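Local coordinates for plasmodesmata-located protein 8 (PDB 6GRF) that probably modulates cell-to-cell trafficking through plasmodesmata, as a membrane protein whose extracellular part carries two tandem DUF26 (Gnk2-like) domains, at residues S147-E150 with Y156-S159; V36-D41 with G64-R69; K140-V145 with A209-S214. All blocks are in the same frame, centred on the assembly; numbering follows the deposited sequence.

In the fold
All three contacts seat a helix on the five-stranded antiparallel sheet of a DUF26 domain. Contact 2 lies in the first domain, contacts 1 and 3 in the second, where they share helix 136-149 and reach the same sheet with centres about 9 Å apart. Contact 1 grips the helix end to edge strand 156-161 and is partly buried, with a salt bridge over aliphatic packing. Contacts 2 and 3 are buried and each depends on a tyrosine that rises from an inner strand: Tyr66 meets a serine hydroxyl, Tyr211 an arginine. Contacts 2 and 3 lie on opposite sides of the chain's centre, yet Arg69 and Arg210 approach each other across the two domains.

Contact 1: residues S147-E150 with Y156-S159; sequences SDLE and YKVS
Asp148, in the last turn of helix 136-149, reaches over to Lys157 and Ser159 on edge strand 156-161 of the second DUF26 domain, where this helix packs on an antiparallel sheet. Its CB points at the strand and lies 3.4 Å from Ser159 OG. CG stands anti to the backbone N (chi1 -175°), which swings the carboxylate toward the side chains of Lys157 and Ser159. Both oxygens lie against Lys157 CE, but OD2 alone takes the two bonds from the strand: Ser159 OG donates to its anti lone pair at 2.7 Å, and Lys157 NZ comes to the syn side, 23° out of the carboxylate plane, to form a salt bridge. The lysine chain, bent at its second and fourth torsions, crosses the aspartate at about a right angle. The double grip should fix the rotation of the carboxylate and stabilise its negative charge. Beneath this polar layer, Leu149 lays CD2 against the strand, 3.7 Å from Lys157 O and 3.8 Å from Ser159 CB. Its side chain also touches Ala168 on the next strand. The ammonium is tied back to its own strand as well: Lys157 NZ donates to Val158 O at 3.0 Å, from above the carbonyl plane.

Contact 2: residues V36-D41 with G64-R69; sequences VTSSSD and GLYQCR
Ser38 OG donates a hydrogen bond of 2.9 Å to Tyr66 OH, joining the last turn of helix 23-39 to strand 62-68, an inner strand of the antiparallel sheet in the first DUF26 domain. The serine oxygen comes in at the edge of the phenol, in the ring plane, and Ser38 CB lies beside it, off that plane, 3.3 Å from Tyr66 OH. This polar end is the main touch between the segments, because their backbones stay well apart: the nearest CA atoms, those of Ser39 and Tyr66, are 8.6 Å from each other. The tyrosine spans that distance. Its ring carbon CG sits between the backbone N and the carbonyl carbon, a rotation (chi1 71°) that stands the ring up from the sheet toward the helix.

In the next shell, Ser38 OG is also hydrogen-bonded to ND2 of Asn45 on strand 44-49, the same residue that pairs by backbone with Tyr66. Ile81 of helix 74-91, Phe47 and Leu107 touch the tyrosine side chain. Farther along the strand, Cys68 is bound in a disulfide to Cys77 and so ties the strand to helix 74-91. The phenol oxygen has a second partner just past helix 23-39: Tyr66 OH is shared between Ser38 OG and the backbone oxygen of Ala42, to which it is also hydrogen-bonded.

Contact 3: residues K140-V145 with A209-S214; sequences KRRDDV and ARYWGS
The Tyr211 ring carries Arg142 on one face: CG of the arginine stands 4.0 Å from the ring centroid and only 6° off the ring normal, a CH-pi contact centred on the aromatic system. From there the arginine chain, bent at its second and third torsions, runs along the ring toward the hydroxyl. Arg142 NE passes 3.7 Å from Tyr211 CZ. The guanidinium lies past the hydroxyl, its plane 84° from that of the ring, and presents its edge to the phenol oxygen. Arg142 NH2 donates to Tyr211 OH at 3.2 Å, nearly straight at 167°, with the oxygen practically in the guanidinium plane. One residue thus uses its aliphatic part for the face of the tyrosine and its charged end for the hydroxyl.

Both polar ends have stronger partners beyond the two segments. Arg142 NH2 also donates to Gly195 O, and Tyr211 OH is hydrogen-bonded to Ala197 O, so the guanidinium and phenol are held together with the chain that follows helix 176-193. Leu190 of that helix also packs on Tyr211.

The backbones are 7.6 Å apart at their closest CA atoms, Arg142 and Tyr211, and the two side chains bridge that distance. CG of Tyr211 is flanked by its backbone N and carbonyl carbon, and the ring points up at the helix. Val145, one turn on from Arg142, also points at the strand and touches Val164 of the adjacent strand and Ser161 of the edge strand beyond it. Helix 136-149 is in this way seated on inner strand 207-213, in the helix-on-antiparallel-sheet architecture of the Gnk2-like DUF26 domain.

Contact 1: residues S147-E150 with Y156-S159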
loop_
_atom_site.group_PDB
_atom_site.type_symbol
_atom_site.label_atom_id
_atom_site.label_comp_id
_atom_site.label_asym_id
_atom_site.label_seq_id
_atom_site.Cartn_x
_atom_site.Cartn_y
_atom_site.Cartn_z
ATOM N N SER A 147 -6.539 -16.319 -7.985
ATOM C CA SER A 147 -6.036 -17.478 -7.277
ATOM C C SER A 147 -4.497 -17.508 -7.307
ATOM O O SER A 147 -3.846 -17.893 -6.328
ATOM C CB SER A 147 -6.615 -18.741 -7.828
ATOM O OG SER A 147 -5.905 -19.848 -7.302
ATOM N N ASP A 148 -3.917 -17.118 -8.441
ATOM C CA ASP A 148 -2.477 -17.089 -8.604
ATOM C C ASP A 148 -1.863 -15.961 -7.745
ATOM O O ASP A 148 -0.830 -16.173 -7.131
ATOM C CB ASP A 148 -2.114 -16.939 -10.078
ATOM C CG ASP A 148 -0.624 -17.017 -10.350
ATOM O OD1 ASP A 148 0.083 -17.731 -9.610
ATOM O OD2 ASP A 148 -0.180 -16.333 -11.273
ATOM N N LEU A 149 -2.505 -14.785 -7.723
ATOM C CA LEU A 149 -2.066 -13.615 -6.929
ATOM C C LEU A 149 -1.964 -13.996 -5.443
ATOM O O LEU A 149 -0.980 -13.644 -4.773
ATOM C CB LEU A 149 -3.040 -12.441 -7.113
ATOM C CG LEU A 149 -3.087 -11.776 -8.491
ATOM C CD1 LEU A 149 -3.946 -10.518 -8.453
ATOM C CD2 LEU A 149 -1.713 -11.438 -9.038
ATOM N N GLU A 150 -2.987 -14.707 -4.958
ATOM C CA GLU A 150 -3.127 -15.182 -3.574
ATOM C C GLU A 150 -1.980 -16.108 -3.151
ATOM O O GLU A 150 -1.875 -16.407 -1.978
ATOM C CB GLU A 150 -4.372 -16.056 -3.444
ATOM C CG GLU A 150 -5.611 -15.351 -2.964
ATOM C CD GLU A 150 -6.776 -16.319 -2.830
ATOM O OE1 GLU A 150 -6.735 -17.367 -3.497
ATOM O OE2 GLU A 150 -7.717 -16.038 -2.058
ATOM N N TYR A 156 5.837 -9.302 -4.961
ATOM C CA TYR A 156 4.769 -9.002 -5.876
ATOM C C TYR A 156 4.567 -10.214 -6.789
ATOM O O TYR A 156 5.445 -11.078 -6.903
ATOM C CB TYR A 156 5.088 -7.729 -6.671
ATOM C CG TYR A 156 6.073 -7.926 -7.801
ATOM C CD1 TYR A 156 7.439 -7.974 -7.567
ATOM C CD2 TYR A 156 5.640 -8.098 -9.104
ATOM C CE1 TYR A 156 8.352 -8.165 -8.593
ATOM C CE2 TYR A 156 6.537 -8.290 -10.140
ATOM C CZ TYR A 156 7.895 -8.332 -9.886
ATOM O OH TYR A 156 8.777 -8.530 -10.907
ATOM N N LYS A 157 3.393 -10.247 -7.422
ATOM C CA LYS A 157 3.076 -11.199 -8.490
ATOM C C LYS A 157 2.337 -10.438 -9.584
ATOM O O LYS A 157 1.480 -9.622 -9.286
ATOM C CB LYS A 157 2.242 -12.362 -7.945
ATOM C CG LYS A 157 1.884 -13.466 -8.941
ATOM C CD LYS A 157 2.961 -14.522 -9.068
ATOM C CE LYS A 157 2.570 -15.717 -9.910
ATOM N NZ LYS A 157 2.325 -15.313 -11.319
ATOM N N VAL A 158 2.741 -10.696 -10.835
ATOM C CA VAL A 158 1.998 -10.342 -12.036
ATOM C C VAL A 158 1.345 -11.632 -12.537
ATOM O O VAL A 158 2.030 -12.654 -12.627
ATOM C CB VAL A 158 2.919 -9.763 -13.119
ATOM C CG1 VAL A 158 2.203 -9.672 -14.454
ATOM C CG2 VAL A 158 3.504 -8.418 -12.727
ATOM N N SER A 159 0.042 -11.582 -12.835
ATOM C CA SER A 159 -0.661 -12.755 -13.331
ATOM C C SER A 159 -1.557 -12.410 -14.531
ATOM O O SER A 159 -2.055 -11.310 -14.644
ATOM C CB SER A 159 -1.438 -13.400 -12.226
ATOM O OG SER A 159 -1.892 -14.680 -12.649
#

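Contact 2: residues V36-D41 with G64-R69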
loop_
_atom_site.group_PDB
_atom_site.type_symbol
_atom_site.label_atom_id
_atom_site.label_comp_id
_atom_site.label_asym_id
_atom_site.label_seq_id
_atom_site.Cartn_x
_atom_site.Cartn_y
_atom_site.Cartn_z
ATOM N N VAL A 36 13.828 8.976 2.814
ATOM C CA VAL A 36 14.433 9.480 1.592
ATOM C C VAL A 36 15.841 8.880 1.443
ATOM O O VAL A 36 16.216 8.439 0.360
ATOM C CB VAL A 36 14.460 11.020 1.560
ATOM C CG1 VAL A 36 15.342 11.543 0.439
ATOM C CG2 VAL A 36 13.061 11.610 1.462
ATOM N N THR A 37 16.609 8.870 2.536
ATOM C CA THR A 37 17.963 8.326 2.562
ATOM C C THR A 37 17.928 6.847 2.149
ATOM O O THR A 37 18.686 6.443 1.284
ATOM C CB THR A 37 18.604 8.546 3.943
ATOM O OG1 THR A 37 18.726 9.953 4.156
ATOM C CG2 THR A 37 19.973 7.920 4.089
ATOM N N SER A 38 17.029 6.068 2.767
ATOM C CA SER A 38 16.912 4.608 2.574
ATOM C C SER A 38 16.475 4.265 1.142
ATOM O O SER A 38 16.907 3.260 0.594
ATOM C CB SER A 38 15.951 4.015 3.556
ATOM O OG SER A 38 16.001 2.598 3.525
ATOM N N SER A 39 15.572 5.089 0.600
ATOM C CA SER A 39 15.070 5.055 -0.787
ATOM C C SER A 39 16.131 4.612 -1.805
ATOM O O SER A 39 15.860 3.756 -2.653
ATOM C CB SER A 39 14.555 6.411 -1.178
ATOM O OG SER A 39 13.175 6.350 -1.443
ATOM N N SER A 40 17.304 5.249 -1.752
ATOM C CA SER A 40 18.349 5.132 -2.766
ATOM C C SER A 40 18.639 3.669 -3.108
ATOM O O SER A 40 18.862 3.372 -4.269
ATOM C CB SER A 40 19.613 5.829 -2.342
ATOM O OG SER A 40 19.328 6.883 -1.439
ATOM N N ASP A 41 18.660 2.771 -2.111
ATOM C CA ASP A 41 19.112 1.392 -2.376
ATOM C C ASP A 41 18.284 0.333 -1.631
ATOM O O ASP A 41 18.749 -0.792 -1.453
ATOM C CB ASP A 41 20.607 1.245 -2.078
ATOM C CG ASP A 41 21.012 1.792 -0.725
ATOM O OD1 ASP A 41 20.161 1.772 0.187
ATOM O OD2 ASP A 41 22.173 2.245 -0.604
ATOM N N GLY A 64 7.188 3.745 11.310
ATOM C CA GLY A 64 6.771 3.880 9.939
ATOM C C GLY A 64 7.529 2.964 9.008
ATOM O O GLY A 64 8.478 2.306 9.418
ATOM N N LEU A 65 7.068 2.938 7.749
ATOM C CA LEU A 65 7.695 2.195 6.677
ATOM C C LEU A 65 7.329 2.830 5.332
ATOM O O LEU A 65 6.448 3.696 5.241
ATOM C CB LEU A 65 7.267 0.722 6.748
ATOM C CG LEU A 65 5.761 0.426 6.754
ATOM C CD1 LEU A 65 5.100 0.714 5.417
ATOM C CD2 LEU A 65 5.515 -1.010 7.145
ATOM N N TYR A 66 8.049 2.398 4.295
ATOM C CA TYR A 66 7.709 2.673 2.923
ATOM C C TYR A 66 7.869 1.374 2.133
ATOM O O TYR A 66 8.623 0.487 2.510
ATOM C CB TYR A 66 8.577 3.791 2.341
ATOM C CG TYR A 66 10.015 3.393 2.117
ATOM C CD1 TYR A 66 10.449 2.927 0.887
ATOM C CD2 TYR A 66 10.943 3.467 3.144
ATOM C CE1 TYR A 66 11.763 2.536 0.684
ATOM C CE2 TYR A 66 12.263 3.086 2.954
ATOM C CZ TYR A 66 12.676 2.614 1.719
ATOM O OH TYR A 66 13.970 2.229 1.534
ATOM N N GLN A 67 7.127 1.278 1.027
ATOM C CA GLN A 67 7.219 0.153 0.098
ATOM C C GLN A 67 7.062 0.726 -1.311
ATOM O O GLN A 67 6.018 1.286 -1.606
ATOM C CB GLN A 67 6.145 -0.882 0.449
ATOM C CG GLN A 67 6.104 -2.074 -0.491
ATOM C CD GLN A 67 7.357 -2.910 -0.364
ATOM O OE1 GLN A 67 8.221 -2.919 -1.241
ATOM N NE2 GLN A 67 7.459 -3.636 0.723
ATOM N N CYS A 68 8.112 0.629 -2.132
ATOM C CA CYS A 68 8.007 0.926 -3.555
ATOM C C CYS A 68 7.498 -0.315 -4.292
ATOM O O CYS A 68 7.628 -1.432 -3.806
ATOM C CB CYS A 68 9.341 1.346 -4.157
ATOM S SG CYS A 68 9.941 2.924 -3.503
ATOM N N ARG A 69 6.925 -0.100 -5.478
ATOM C CA ARG A 69 6.642 -1.201 -6.376
ATOM C C ARG A 69 7.957 -1.948 -6.625
ATOM O O ARG A 69 8.928 -1.355 -7.061
ATOM C CB ARG A 69 6.001 -0.695 -7.670
ATOM C CG ARG A 69 4.481 -0.739 -7.655
ATOM C CD ARG A 69 3.864 -0.186 -8.931
ATOM N NE ARG A 69 4.137 -0.993 -10.108
ATOM C CZ ARG A 69 3.334 -1.953 -10.568
ATOM N NH1 ARG A 69 2.308 -2.357 -9.837
ATOM N NH2 ARG A 69 3.548 -2.501 -11.756
#

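Contact 3: residues K140-V145 with A209-S214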
loop_
_atom_site.group_PDB
_atom_site.type_symbol
_atom_site.label_atom_id
_atom_site.label_comp_id
_atom_site.label_asym_id
_atom_site.label_seq_id
_atom_site.Cartn_x
_atom_site.Cartn_y
_atom_site.Cartn_z
ATOM N N LYS A 140 -14.144 -16.752 -15.085
ATOM C CA LYS A 140 -13.316 -17.899 -14.807
ATOM C C LYS A 140 -11.833 -17.491 -14.881
ATOM O O LYS A 140 -11.017 -17.956 -14.084
ATOM C CB LYS A 140 -13.628 -19.053 -15.765
ATOM C CG LYS A 140 -12.935 -20.357 -15.384
ATOM C CD LYS A 140 -13.352 -21.576 -16.199
ATOM C CE LYS A 140 -13.216 -22.888 -15.441
ATOM N NZ LYS A 140 -11.969 -22.959 -14.632
ATOM N N ARG A 141 -11.489 -16.629 -15.841
ATOM C CA ARG A 141 -10.112 -16.181 -16.018
ATOM C C ARG A 141 -9.727 -15.270 -14.844
ATOM O O ARG A 141 -8.616 -15.323 -14.355
ATOM C CB ARG A 141 -9.923 -15.443 -17.344
ATOM C CG ARG A 141 -10.285 -16.253 -18.584
ATOM C CD ARG A 141 -9.141 -17.070 -19.136
ATOM N NE ARG A 141 -9.431 -17.698 -20.427
ATOM C CZ ARG A 141 -8.651 -18.616 -20.984
ATOM N NH1 ARG A 141 -7.470 -18.876 -20.449
ATOM N NH2 ARG A 141 -9.053 -19.277 -22.053
ATOM N N ARG A 142 -10.665 -14.436 -14.402
ATOM C CA ARG A 142 -10.434 -13.600 -13.249
ATOM C C ARG A 142 -10.130 -14.485 -12.036
ATOM O O ARG A 142 -9.171 -14.236 -11.335
ATOM C CB ARG A 142 -11.642 -12.699 -12.985
ATOM C CG ARG A 142 -11.419 -11.685 -11.870
ATOM C CD ARG A 142 -12.496 -11.800 -10.809
ATOM N NE ARG A 142 -13.593 -10.898 -11.064
ATOM C CZ ARG A 142 -14.745 -10.884 -10.413
ATOM N NH1 ARG A 142 -15.355 -12.006 -10.072
ATOM N NH2 ARG A 142 -15.280 -9.715 -10.112
ATOM N N ASP A 143 -10.968 -15.500 -11.800
ATOM C CA ASP A 143 -10.764 -16.456 -10.724
ATOM C C ASP A 143 -9.359 -17.067 -10.798
ATOM O O ASP A 143 -8.683 -17.135 -9.779
ATOM C CB ASP A 143 -11.828 -17.551 -10.708
ATOM C CG ASP A 143 -13.095 -17.139 -9.975
ATOM O OD1 ASP A 143 -13.104 -16.018 -9.403
ATOM O OD2 ASP A 143 -14.072 -17.929 -9.993
ATOM N N ASP A 144 -8.922 -17.506 -11.985
ATOM C CA ASP A 144 -7.581 -18.096 -12.121
ATOM C C ASP A 144 -6.495 -17.061 -11.765
ATOM O O ASP A 144 -5.507 -17.390 -11.125
ATOM C CB ASP A 144 -7.321 -18.642 -13.525
ATOM C CG ASP A 144 -8.275 -19.741 -13.958
ATOM O OD1 ASP A 144 -8.724 -20.520 -13.099
ATOM O OD2 ASP A 144 -8.546 -19.816 -15.165
ATOM N N VAL A 145 -6.675 -15.817 -12.203
ATOM C CA VAL A 145 -5.701 -14.758 -11.963
ATOM C C VAL A 145 -5.612 -14.462 -10.455
ATOM O O VAL A 145 -4.518 -14.420 -9.904
ATOM C CB VAL A 145 -6.051 -13.507 -12.790
ATOM C CG1 VAL A 145 -5.434 -12.239 -12.236
ATOM C CG2 VAL A 145 -5.650 -13.701 -14.239
ATOM N N ALA A 209 -4.135 -5.716 -4.130
ATOM C CA ALA A 209 -4.350 -6.540 -5.291
ATOM C C ALA A 209 -5.301 -5.807 -6.238
ATOM O O ALA A 209 -6.243 -5.154 -5.784
ATOM C CB ALA A 209 -4.902 -7.872 -4.866
ATOM N N ARG A 210 -4.999 -5.908 -7.539
ATOM C CA ARG A 210 -5.717 -5.252 -8.628
ATOM C C ARG A 210 -5.904 -6.281 -9.742
ATOM O O ARG A 210 -5.057 -7.110 -9.946
ATOM C CB ARG A 210 -4.937 -4.107 -9.295
ATOM C CG ARG A 210 -4.411 -3.021 -8.374
ATOM C CD ARG A 210 -4.111 -1.702 -9.079
ATOM N NE ARG A 210 -2.814 -1.692 -9.738
ATOM C CZ ARG A 210 -2.602 -2.107 -10.984
ATOM N NH1 ARG A 210 -3.630 -2.498 -11.721
ATOM N NH2 ARG A 210 -1.372 -2.133 -11.480
ATOM N N TYR A 211 -6.999 -6.171 -10.483
ATOM C CA TYR A 211 -7.121 -6.876 -11.768
ATOM C C TYR A 211 -7.806 -5.935 -12.761
ATOM O O TYR A 211 -8.514 -5.014 -12.364
ATOM C CB TYR A 211 -7.877 -8.203 -11.626
ATOM C CG TYR A 211 -9.362 -8.012 -11.471
ATOM C CD1 TYR A 211 -10.176 -7.828 -12.576
ATOM C CD2 TYR A 211 -9.938 -7.918 -10.218
ATOM C CE1 TYR A 211 -11.531 -7.583 -12.438
ATOM C CE2 TYR A 211 -11.295 -7.700 -10.062
ATOM C CZ TYR A 211 -12.093 -7.532 -11.177
ATOM O OH TYR A 211 -13.427 -7.307 -11.027
ATOM N N TRP A 212 -7.577 -6.199 -14.051
ATOM C CA TRP A 212 -8.161 -5.429 -15.140
ATOM C C TRP A 212 -8.232 -6.297 -16.413
ATOM O O TRP A 212 -7.488 -7.268 -16.574
ATOM C CB TRP A 212 -7.369 -4.126 -15.327
ATOM C CG TRP A 212 -5.958 -4.343 -15.768
ATOM C CD1 TRP A 212 -5.509 -4.326 -17.053
ATOM C CD2 TRP A 212 -4.812 -4.649 -14.954
ATOM N NE1 TRP A 212 -4.168 -4.587 -17.096
ATOM C CE2 TRP A 212 -3.708 -4.777 -15.822
ATOM C CE3 TRP A 212 -4.598 -4.810 -13.579
ATOM C CZ2 TRP A 212 -2.422 -5.073 -15.372
ATOM C CZ3 TRP A 212 -3.327 -5.109 -13.132
ATOM C CH2 TRP A 212 -2.254 -5.238 -14.017
ATOM N N GLY A 213 -9.179 -5.967 -17.295
ATOM C CA GLY A 213 -9.254 -6.529 -18.648
ATOM C C GLY A 213 -8.320 -5.786 -19.590
ATOM O O GLY A 213 -8.139 -4.572 -19.455
ATOM N N SER A 214 -7.721 -6.519 -20.539
ATOM C CA SER A 214 -6.753 -5.978 -21.517
ATOM C C SER A 214 -7.482 -5.314 -22.697
ATOM O O SER A 214 -7.571 -4.070 -22.748
ATOM C CB SER A 214 -5.797 -7.046 -21.988
ATOM O OG SER A 214 -4.988 -7.502 -20.919
#